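Local coordinates for sugar ABC transporter (Sugar-binding protein) (Bacillus halodurans, PDB 4YO7) that binds myo-inositol and, as a solute-binding protein, probably hands such a carbohydrate-like solute to an ABC transporter for uptake, at residues A142-G147 against V304-I309; E214-M219 against I244-A249; I261-A266 against T279-A284. One frame throughout, in Å; residues are numbered along the deposited sequence.

Contact 1: A142-G147 against V304-I309; sequences ATAFVG and VEDAMI
V146 pairs with A307 and G147 with M308 in a parallel beta ladder. It adds the short outermost strand 307-308 to the six-stranded parallel sheet in one lobe of this periplasmic-binding-protein fold. A307 N donates to F145 O (2.9 Å), and G147 N reaches A307 O. I309 N then closes on G147 O at 2.8 Å in a nearly straight bond of 167°. Before A307 the ladder is continued by a side chain. The carboxylate of D306 swings back, and D306 OD1 takes the N-H of F145, with F145 N at 2.9 Å. The N-H arrives from above the carboxylate plane, 54° out of it.

The shapes differ on the two faces of the pair. On one face V146 and A307 make a low apolar patch, V146 CG2 to A307 CB 4.2 Å, against helix 284-299. At the start of the contact V304 is the bump. V304 CG2 sits in the shallow hollow between T143 CG2 and A144 CB, 3.7 Å from T143 CG2. The hydroxyl of T143 is turned to another partner, the backbone N of I129.

The other face is carried by the F145 ring. G147 supplies the hollow beneath it: a side-chain carbon there would run into F145 CZ. Selenomethionine M308 lies along one edge of the ring. Bends at chi2 (-59°) and chi3 curl its chain back toward the neighbouring strand. Selenium thus meets the ring at its edge and in its plane, a Met-aromatic contact, with M308 SE 3.5 Å from F145 CD2. The two side chains cross at about a right angle. The terminal methyl carries on past the ring and ends near the glycine, with M308 CE 3.7 Å from G147 O.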
loop_
_atom_site.group_PDB
_atom_site.type_symbol
_atom_site.label_atom_id
_atom_site.label_comp_id
_atom_site.label_asym_id
_atom_site.label_seq_id
_atom_site.Cartn_x
_atom_site.Cartn_y
_atom_site.Cartn_z
ATOM N N ALA A 142 2.502 5.359 18.145
ATOM C CA ALA A 142 1.167 4.805 18.095
ATOM C C ALA A 142 1.102 3.554 18.956
ATOM O O ALA A 142 2.115 3.087 19.443
ATOM C CB ALA A 142 0.763 4.488 16.652
ATOM N N THR A 143 -0.092 3.010 19.159
ATOM C CA THR A 143 -0.236 1.835 20.027
ATOM C C THR A 143 0.239 0.568 19.321
ATOM O O THR A 143 0.819 -0.311 19.936
ATOM C CB THR A 143 -1.673 1.656 20.471
ATOM O OG1 THR A 143 -2.141 2.912 20.944
ATOM C CG2 THR A 143 -1.792 0.613 21.579
ATOM N N ALA A 144 -0.003 0.496 18.020
ATOM C CA ALA A 144 0.508 -0.605 17.203
ATOM C C ALA A 144 0.436 -0.235 15.741
ATOM O O ALA A 144 -0.346 0.627 15.364
ATOM C CB ALA A 144 -0.288 -1.906 17.465
ATOM N N PHE A 145 1.269 -0.909 14.948
ATOM C CA PHE A 145 1.259 -0.808 13.483
ATOM C C PHE A 145 0.937 -2.172 12.899
ATOM O O PHE A 145 1.522 -3.181 13.320
ATOM C CB PHE A 145 2.613 -0.328 12.923
ATOM C CG PHE A 145 2.647 -0.273 11.424
ATOM C CD1 PHE A 145 1.969 0.730 10.752
ATOM C CD2 PHE A 145 3.313 -1.239 10.683
ATOM C CE1 PHE A 145 1.959 0.774 9.376
ATOM C CE2 PHE A 145 3.331 -1.173 9.280
ATOM C CZ PHE A 145 2.651 -0.171 8.634
ATOM N N VAL A 146 0.009 -2.182 11.949
ATOM C CA VAL A 146 -0.361 -3.379 11.191
ATOM C C VAL A 146 -0.162 -3.082 9.715
ATOM O O VAL A 146 -0.829 -2.220 9.160
ATOM C CB VAL A 146 -1.825 -3.799 11.450
ATOM C CG1 VAL A 146 -2.165 -5.015 10.631
ATOM C CG2 VAL A 146 -2.024 -4.092 12.931
ATOM N N GLY A 147 0.782 -3.772 9.096
ATOM C CA GLY A 147 1.100 -3.509 7.704
ATOM C C GLY A 147 2.292 -4.308 7.254
ATOM O O GLY A 147 2.605 -5.326 7.832
ATOM N N VAL A 304 -1.287 -4.537 23.179
ATOM C CA VAL A 304 -1.195 -5.113 21.850
ATOM C C VAL A 304 0.218 -4.950 21.310
ATOM O O VAL A 304 1.090 -4.362 21.943
ATOM C CB VAL A 304 -2.230 -4.461 20.894
ATOM C CG1 VAL A 304 -3.635 -4.772 21.374
ATOM C CG2 VAL A 304 -2.021 -2.985 20.802
ATOM N N GLU A 305 0.453 -5.512 20.146
ATOM C CA GLU A 305 1.747 -5.391 19.522
ATOM C C GLU A 305 1.580 -5.276 18.020
ATOM O O GLU A 305 0.500 -5.543 17.472
ATOM C CB GLU A 305 2.614 -6.591 19.878
ATOM C CG GLU A 305 2.019 -7.903 19.436
ATOM C CD GLU A 305 2.826 -9.097 19.921
ATOM O OE1 GLU A 305 3.148 -9.140 21.127
ATOM O OE2 GLU A 305 3.141 -9.987 19.096
ATOM N N ASP A 306 2.657 -4.871 17.372
ATOM C CA ASP A 306 2.664 -4.746 15.909
ATOM C C ASP A 306 2.392 -6.072 15.216
ATOM O O ASP A 306 2.716 -7.145 15.729
ATOM C CB ASP A 306 3.998 -4.242 15.414
ATOM C CG ASP A 306 4.349 -2.848 15.912
ATOM O OD1 ASP A 306 3.483 -2.134 16.451
ATOM O OD2 ASP A 306 5.519 -2.463 15.711
ATOM N N ALA A 307 1.853 -5.991 14.010
ATOM C CA ALA A 307 1.755 -7.140 13.130
ATOM C C ALA A 307 2.342 -6.777 11.779
ATOM O O ALA A 307 1.744 -6.023 11.030
ATOM C CB ALA A 307 0.327 -7.569 13.000
HETATM N N MSE A 308 3.531 -7.297 11.500
HETATM C CA MSE A 308 4.215 -7.070 10.231
HETATM C C MSE A 308 3.984 -8.265 9.344
HETATM O O MSE A 308 4.503 -9.346 9.610
HETATM C CB MSE A 308 5.713 -6.888 10.419
HETATM C CG MSE A 308 6.121 -5.782 11.308
HETATM SE SE MSE A 308 5.432 -4.084 10.648
HETATM C CE MSE A 308 5.927 -4.147 8.838
ATOM N N ILE A 309 3.208 -8.073 8.291
ATOM C CA ILE A 309 2.858 -9.165 7.411
ATOM C C ILE A 309 3.803 -9.142 6.211
ATOM O O ILE A 309 4.012 -8.084 5.616
ATOM C CB ILE A 309 1.392 -9.046 6.960
ATOM C CG1 ILE A 309 0.491 -8.933 8.202
ATOM C CG2 ILE A 309 1.021 -10.235 6.078
ATOM C CD1 ILE A 309 -0.972 -8.619 7.913
#

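Contact 2: E214-M219 against I244-A249; sequences EGMRLM and ILALEA
M219 and A246 form the close centre of a helix-helix contact. Helices 212-224 and 237-249 lie next to each other against the four-stranded parallel sheet of one alpha/beta lobe. The local axes come within 8.1 Å, at 44° between their N-to-C directions. Such a short approach rests on A246, whose single methyl points toward the other helix. No hydrogen bond joins the two segments, so the fit is purely one of shape.

The tight part is the methyl of A246. It is met by both M219 CB and M219 CG, the latter 3.6 Å from A246 CB. The carbonyl of the preceding turn closes in as well, with M216 O 3.7 Å from the same A246 CB. M219 is a selenomethionine with CG anti to the backbone N (chi1 -172°), which lays its first two carbons along the alanine. M219 CG also meets L247 CG at 4.2 Å, the two side chains crossing obliquely. Beyond CG the M219 chain bends at chi2 and chi3. Both residues are buried and face the sheet: M219 touches M174 of strand 169-175, and L247 touches V258 of strand 257-259.

The opposite flank is looser and nearer solvent. M216, also a selenomethionine, runs out straight through chi2 before it bends at its end. M216 CG still touches the A246 methyl, with A246 CB at 4.0 Å. L245 is exposed and gives little more than its CB to the contact. The charged residues take no part: R217 points away and forms a salt bridge with E214 of its own helix, while E248 pairs with K275. On this looser side the selenium of M216 crosses L245, with M216 SE 4.1 Å from L245 CB.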
loop_
_atom_site.group_PDB
_atom_site.type_symbol
_atom_site.label_atom_id
_atom_site.label_comp_id
_atom_site.label_asym_id
_atom_site.label_seq_id
_atom_site.Cartn_x
_atom_site.Cartn_y
_atom_site.Cartn_z
ATOM N N GLU A 214 -3.030 7.998 -14.658
ATOM C CA GLU A 214 -1.786 8.785 -14.628
ATOM C C GLU A 214 -0.591 7.943 -15.091
ATOM O O GLU A 214 0.318 8.444 -15.762
ATOM C CB GLU A 214 -1.492 9.359 -13.227
ATOM C CG GLU A 214 -2.212 10.644 -12.873
ATOM C CD GLU A 214 -1.934 11.750 -13.874
ATOM O OE1 GLU A 214 -0.803 12.286 -13.906
ATOM O OE2 GLU A 214 -2.841 12.053 -14.661
ATOM N N GLY A 215 -0.568 6.663 -14.715
ATOM C CA GLY A 215 0.446 5.753 -15.211
ATOM C C GLY A 215 0.433 5.666 -16.730
ATOM O O GLY A 215 1.487 5.642 -17.358
HETATM N N MSE A 216 -0.758 5.646 -17.321
HETATM C CA MSE A 216 -0.857 5.594 -18.781
HETATM C C MSE A 216 -0.272 6.869 -19.403
HETATM O O MSE A 216 0.473 6.795 -20.383
HETATM C CB MSE A 216 -2.296 5.395 -19.232
HETATM C CG MSE A 216 -2.390 5.245 -20.716
HETATM SE SE MSE A 216 -4.264 4.903 -21.162
HETATM C CE MSE A 216 -4.893 6.752 -20.987
ATOM N N ARG A 217 -0.592 8.026 -18.816
ATOM C CA ARG A 217 -0.164 9.307 -19.360
ATOM C C ARG A 217 1.331 9.438 -19.227
ATOM O O ARG A 217 2.002 9.823 -20.170
ATOM C CB ARG A 217 -0.870 10.481 -18.670
ATOM C CG ARG A 217 -0.435 11.844 -19.204
ATOM C CD ARG A 217 -1.324 12.978 -18.695
ATOM N NE ARG A 217 -1.141 13.212 -17.261
ATOM C CZ ARG A 217 -0.295 14.096 -16.733
ATOM N NH1 ARG A 217 0.460 14.870 -17.508
ATOM N NH2 ARG A 217 -0.208 14.214 -15.415
ATOM N N LEU A 218 1.870 9.062 -18.073
ATOM C CA LEU A 218 3.290 9.141 -17.857
ATOM C C LEU A 218 4.023 8.241 -18.843
ATOM O O LEU A 218 4.999 8.655 -19.465
ATOM C CB LEU A 218 3.636 8.771 -16.414
ATOM C CG LEU A 218 5.112 8.768 -16.027
ATOM C CD1 LEU A 218 5.779 10.100 -16.417
ATOM C CD2 LEU A 218 5.270 8.453 -14.525
HETATM N N MSE A 219 3.566 6.998 -18.988
HETATM C CA MSE A 219 4.191 6.086 -19.945
HETATM C C MSE A 219 4.168 6.665 -21.365
HETATM O O MSE A 219 5.153 6.558 -22.099
HETATM C CB MSE A 219 3.505 4.738 -19.945
HETATM C CG MSE A 219 4.193 3.684 -20.764
HETATM SE SE MSE A 219 5.803 3.066 -19.893
HETATM C CE MSE A 219 7.081 3.695 -21.175
ATOM N N ILE A 244 1.089 -0.504 -19.037
ATOM C CA ILE A 244 0.779 -1.588 -19.962
ATOM C C ILE A 244 -0.181 -1.116 -21.050
ATOM O O ILE A 244 0.024 -1.413 -22.226
ATOM C CB ILE A 244 0.186 -2.811 -19.191
ATOM C CG1 ILE A 244 1.316 -3.538 -18.457
ATOM C CG2 ILE A 244 -0.564 -3.767 -20.129
ATOM C CD1 ILE A 244 0.879 -4.470 -17.365
ATOM N N LEU A 245 -1.221 -0.376 -20.668
ATOM C CA LEU A 245 -2.160 0.155 -21.653
ATOM C C LEU A 245 -1.447 1.024 -22.677
ATOM O O LEU A 245 -1.752 0.976 -23.878
ATOM C CB LEU A 245 -3.260 0.959 -20.975
ATOM C CG LEU A 245 -4.263 0.183 -20.125
ATOM C CD1 LEU A 245 -5.132 1.122 -19.319
ATOM C CD2 LEU A 245 -5.113 -0.696 -21.012
ATOM N N ALA A 246 -0.501 1.834 -22.217
ATOM C CA ALA A 246 0.214 2.703 -23.133
ATOM C C ALA A 246 1.158 1.906 -24.030
ATOM O O ALA A 246 1.269 2.185 -25.225
ATOM C CB ALA A 246 0.975 3.763 -22.369
ATOM N N LEU A 247 1.857 0.941 -23.448
ATOM C CA LEU A 247 2.791 0.118 -24.207
ATOM C C LEU A 247 2.010 -0.696 -25.237
ATOM O O LEU A 247 2.415 -0.790 -26.395
ATOM C CB LEU A 247 3.592 -0.797 -23.280
ATOM C CG LEU A 247 4.652 -0.111 -22.400
ATOM C CD1 LEU A 247 4.983 -0.968 -21.181
ATOM C CD2 LEU A 247 5.879 0.200 -23.272
ATOM N N GLU A 248 0.874 -1.251 -24.831
ATOM C CA GLU A 248 0.043 -2.044 -25.753
ATOM C C GLU A 248 -0.360 -1.240 -26.957
ATOM O O GLU A 248 -0.401 -1.756 -28.079
ATOM C CB GLU A 248 -1.234 -2.537 -25.078
ATOM C CG GLU A 248 -1.116 -3.880 -24.439
ATOM C CD GLU A 248 -2.424 -4.327 -23.811
ATOM O OE1 GLU A 248 -3.232 -3.450 -23.431
ATOM O OE2 GLU A 248 -2.642 -5.548 -23.708
ATOM N N ALA A 249 -0.672 0.028 -26.716
ATOM C CA ALA A 249 -1.201 0.902 -27.751
ATOM C C ALA A 249 -0.229 1.157 -28.896
ATOM O O ALA A 249 -0.664 1.448 -30.013
ATOM C CB ALA A 249 -1.624 2.221 -27.144
#

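Contact 3: I261-A266 against T279-A284; sequences IDATPA and TVFQDA. With INS (1,2,3,4,5,6-hexahydroxy-cyclohexane), chain F.
The inositol pocket of this periplasmic-binding-protein fold takes two of its residues, D262 and Q282, from this contact. A single backbone bridge, D262 with F281, brings them together. D262 N donates to V280 O at 2.7 Å, and Q282 N returns a bond to D262 O, coming from above the carbonyl plane. The two side chains then lie side by side and point the same way into the pocket.

D262 uses both carboxylate oxygens on neighbouring hydroxyls: inositol O3 donates to D262 OD1 and O4 to D262 OD2, each at 2.6 Å. Q282 has CG anti to the backbone N (chi1 -166°) and an extended chain, which carries its amide to the ligand. There NE2 also gives a weak bond to D262 OD2. The amide OE1 is held by Q287, which fixes the flip of the group.

Behind the pocket T279 ties down the turn. T279 OG1 accepts the N-H of A263, with A263 N at 3.2 Å, and also bonds D237. With a valine in place of T279, A263 N would be left to its weak bond with D237, and the turn that carries D262 would probably be less firmly fixed. A263 presses its methyl on the backbone of F281, A263 CB to F281 CA 3.4 Å. I261 and V280 run alongside each other toward helix 150-164.

R134, D56, N133, R186 and N236 also bond the inositol. Q282 NE2 makes a weak bond to the O4 hydroxyl and a straighter one to the O5 hydroxyl, 3.1 Å and 164°.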
loop_
_atom_site.group_PDB
_atom_site.type_symbol
_atom_site.label_atom_id
_atom_site.label_comp_id
_atom_site.label_asym_id
_atom_site.label_seq_id
_atom_site.Cartn_x
_atom_site.Cartn_y
_atom_site.Cartn_z
ATOM N N ILE A 261 3.486 -3.646 -7.667
ATOM C CA ILE A 261 3.402 -4.125 -6.282
ATOM C C ILE A 261 1.946 -4.063 -5.867
ATOM O O ILE A 261 1.277 -3.085 -6.183
ATOM C CB ILE A 261 4.289 -3.268 -5.302
ATOM C CG1 ILE A 261 5.779 -3.515 -5.614
ATOM C CG2 ILE A 261 3.983 -3.575 -3.822
ATOM C CD1 ILE A 261 6.744 -2.554 -4.957
ATOM N N ASP A 262 1.516 -5.141 -5.203
ATOM C CA ASP A 262 0.243 -5.330 -4.480
ATOM C C ASP A 262 -0.316 -6.730 -4.766
ATOM O O ASP A 262 -0.885 -7.357 -3.892
ATOM C CB ASP A 262 -0.841 -4.307 -4.841
ATOM C CG ASP A 262 -0.657 -2.941 -4.162
ATOM O OD1 ASP A 262 -1.243 -1.976 -4.687
ATOM O OD2 ASP A 262 0.062 -2.826 -3.135
ATOM N N ALA A 263 -0.179 -7.182 -6.014
ATOM C CA ALA A 263 -0.801 -8.420 -6.501
ATOM C C ALA A 263 -2.319 -8.362 -6.333
ATOM O O ALA A 263 -2.952 -9.306 -5.839
ATOM C CB ALA A 263 -0.232 -9.648 -5.797
ATOM N N THR A 264 -2.902 -7.250 -6.760
ATOM C CA THR A 264 -4.356 -7.147 -6.805
ATOM C C THR A 264 -4.923 -8.128 -7.830
ATOM O O THR A 264 -4.209 -8.620 -8.705
ATOM C CB THR A 264 -4.838 -5.751 -7.200
ATOM O OG1 THR A 264 -4.315 -5.434 -8.493
ATOM C CG2 THR A 264 -4.409 -4.703 -6.186
ATOM N N PRO A 265 -6.224 -8.414 -7.726
ATOM C CA PRO A 265 -6.787 -9.281 -8.757
ATOM C C PRO A 265 -6.603 -8.751 -10.181
ATOM O O PRO A 265 -6.351 -9.552 -11.083
ATOM C CB PRO A 265 -8.265 -9.343 -8.365
ATOM C CG PRO A 265 -8.236 -9.294 -6.875
ATOM C CD PRO A 265 -7.133 -8.277 -6.572
ATOM N N ALA A 266 -6.726 -7.439 -10.377
ATOM C CA ALA A 266 -6.484 -6.841 -11.685
ATOM C C ALA A 266 -5.066 -7.145 -12.159
ATOM O O ALA A 266 -4.856 -7.434 -13.318
ATOM C CB ALA A 266 -6.712 -5.338 -11.644
ATOM N N THR A 279 4.936 -8.932 -9.900
ATOM C CA THR A 279 4.337 -8.106 -8.880
ATOM C C THR A 279 4.702 -8.691 -7.536
ATOM O O THR A 279 5.496 -9.630 -7.446
ATOM C CB THR A 279 2.790 -7.939 -9.075
ATOM O OG1 THR A 279 2.271 -7.034 -8.090
ATOM C CG2 THR A 279 2.031 -9.236 -8.980
ATOM N N VAL A 280 4.186 -8.073 -6.488
ATOM C CA VAL A 280 4.530 -8.438 -5.135
ATOM C C VAL A 280 3.266 -8.395 -4.289
ATOM O O VAL A 280 2.648 -7.349 -4.142
ATOM C CB VAL A 280 5.595 -7.501 -4.540
ATOM C CG1 VAL A 280 5.979 -7.962 -3.127
ATOM C CG2 VAL A 280 6.832 -7.431 -5.437
ATOM N N PHE A 281 2.885 -9.554 -3.737
ATOM C CA PHE A 281 1.670 -9.649 -2.942
ATOM C C PHE A 281 1.767 -8.865 -1.652
ATOM O O PHE A 281 2.689 -9.065 -0.865
ATOM C CB PHE A 281 1.373 -11.125 -2.651
ATOM C CG PHE A 281 0.208 -11.360 -1.714
ATOM C CD1 PHE A 281 -1.097 -11.165 -2.137
ATOM C CD2 PHE A 281 0.423 -11.835 -0.419
ATOM C CE1 PHE A 281 -2.161 -11.399 -1.273
ATOM C CE2 PHE A 281 -0.636 -12.076 0.432
ATOM C CZ PHE A 281 -1.921 -11.864 0.003
ATOM N N GLN A 282 0.789 -7.967 -1.465
ATOM C CA GLN A 282 0.541 -7.285 -0.207
ATOM C C GLN A 282 -0.817 -7.778 0.289
ATOM O O GLN A 282 -1.806 -7.765 -0.435
ATOM C CB GLN A 282 0.547 -5.756 -0.361
ATOM C CG GLN A 282 0.637 -5.073 0.988
ATOM C CD GLN A 282 0.575 -3.574 1.010
ATOM O OE1 GLN A 282 0.664 -2.993 2.086
ATOM N NE2 GLN A 282 0.388 -2.936 -0.129
ATOM N N ASP A 283 -0.844 -8.216 1.531
ATOM C CA ASP A 283 -1.994 -8.936 2.064
ATOM C C ASP A 283 -3.034 -7.967 2.610
ATOM O O ASP A 283 -3.052 -7.672 3.812
ATOM C CB ASP A 283 -1.517 -9.890 3.144
ATOM C CG ASP A 283 -2.604 -10.842 3.629
ATOM O OD1 ASP A 283 -3.742 -10.816 3.124
ATOM O OD2 ASP A 283 -2.291 -11.649 4.527
ATOM N N ALA A 284 -3.904 -7.491 1.719
ATOM C CA ALA A 284 -4.958 -6.561 2.100
ATOM C C ALA A 284 -5.892 -7.159 3.154
ATOM O O ALA A 284 -6.249 -6.479 4.140
ATOM C CB ALA A 284 -5.763 -6.130 0.869
HETATM C C1 INS F . -1.934 2.848 -1.261
HETATM C C2 INS F . -2.341 2.083 -2.516
HETATM C C3 INS F . -1.153 1.245 -2.988
HETATM C C4 INS F . -0.705 0.254 -1.907
HETATM C C5 INS F . -0.342 1.034 -0.626
HETATM C C6 INS F . -1.528 1.872 -0.169
HETATM O O1 INS F . -3.047 3.642 -0.764
HETATM O O2 INS F . -3.427 1.226 -2.170
HETATM O O3 INS F . -1.593 0.542 -4.188
HETATM O O4 INS F . 0.477 -0.436 -2.342
HETATM O O5 INS F . -0.039 0.082 0.409
HETATM O O6 INS F . -1.102 2.651 1.015
#

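In the fold
Contacts 1 and 2 belong to the two different lobes, on opposite sides of the chain's centre, with their own centres 36 Å apart. Contact 3 lies between, its centre 20 Å from each, and supplies two of the residues that bind the inositol. Along the chain, contacts 2 and 3 are both nested in the loop closed by contact 1. Contact 3 touches contact 1 through I309 CG2 and D283 CB (3.9 Å). From contact 3 the chain continues into helix 284-299, which packs under contact 1. G147 of contact 1 ends near the pocket, about 8 Å from the bound inositol. Contact 2 stays about 8 Å from contact 3 at the nearest atoms.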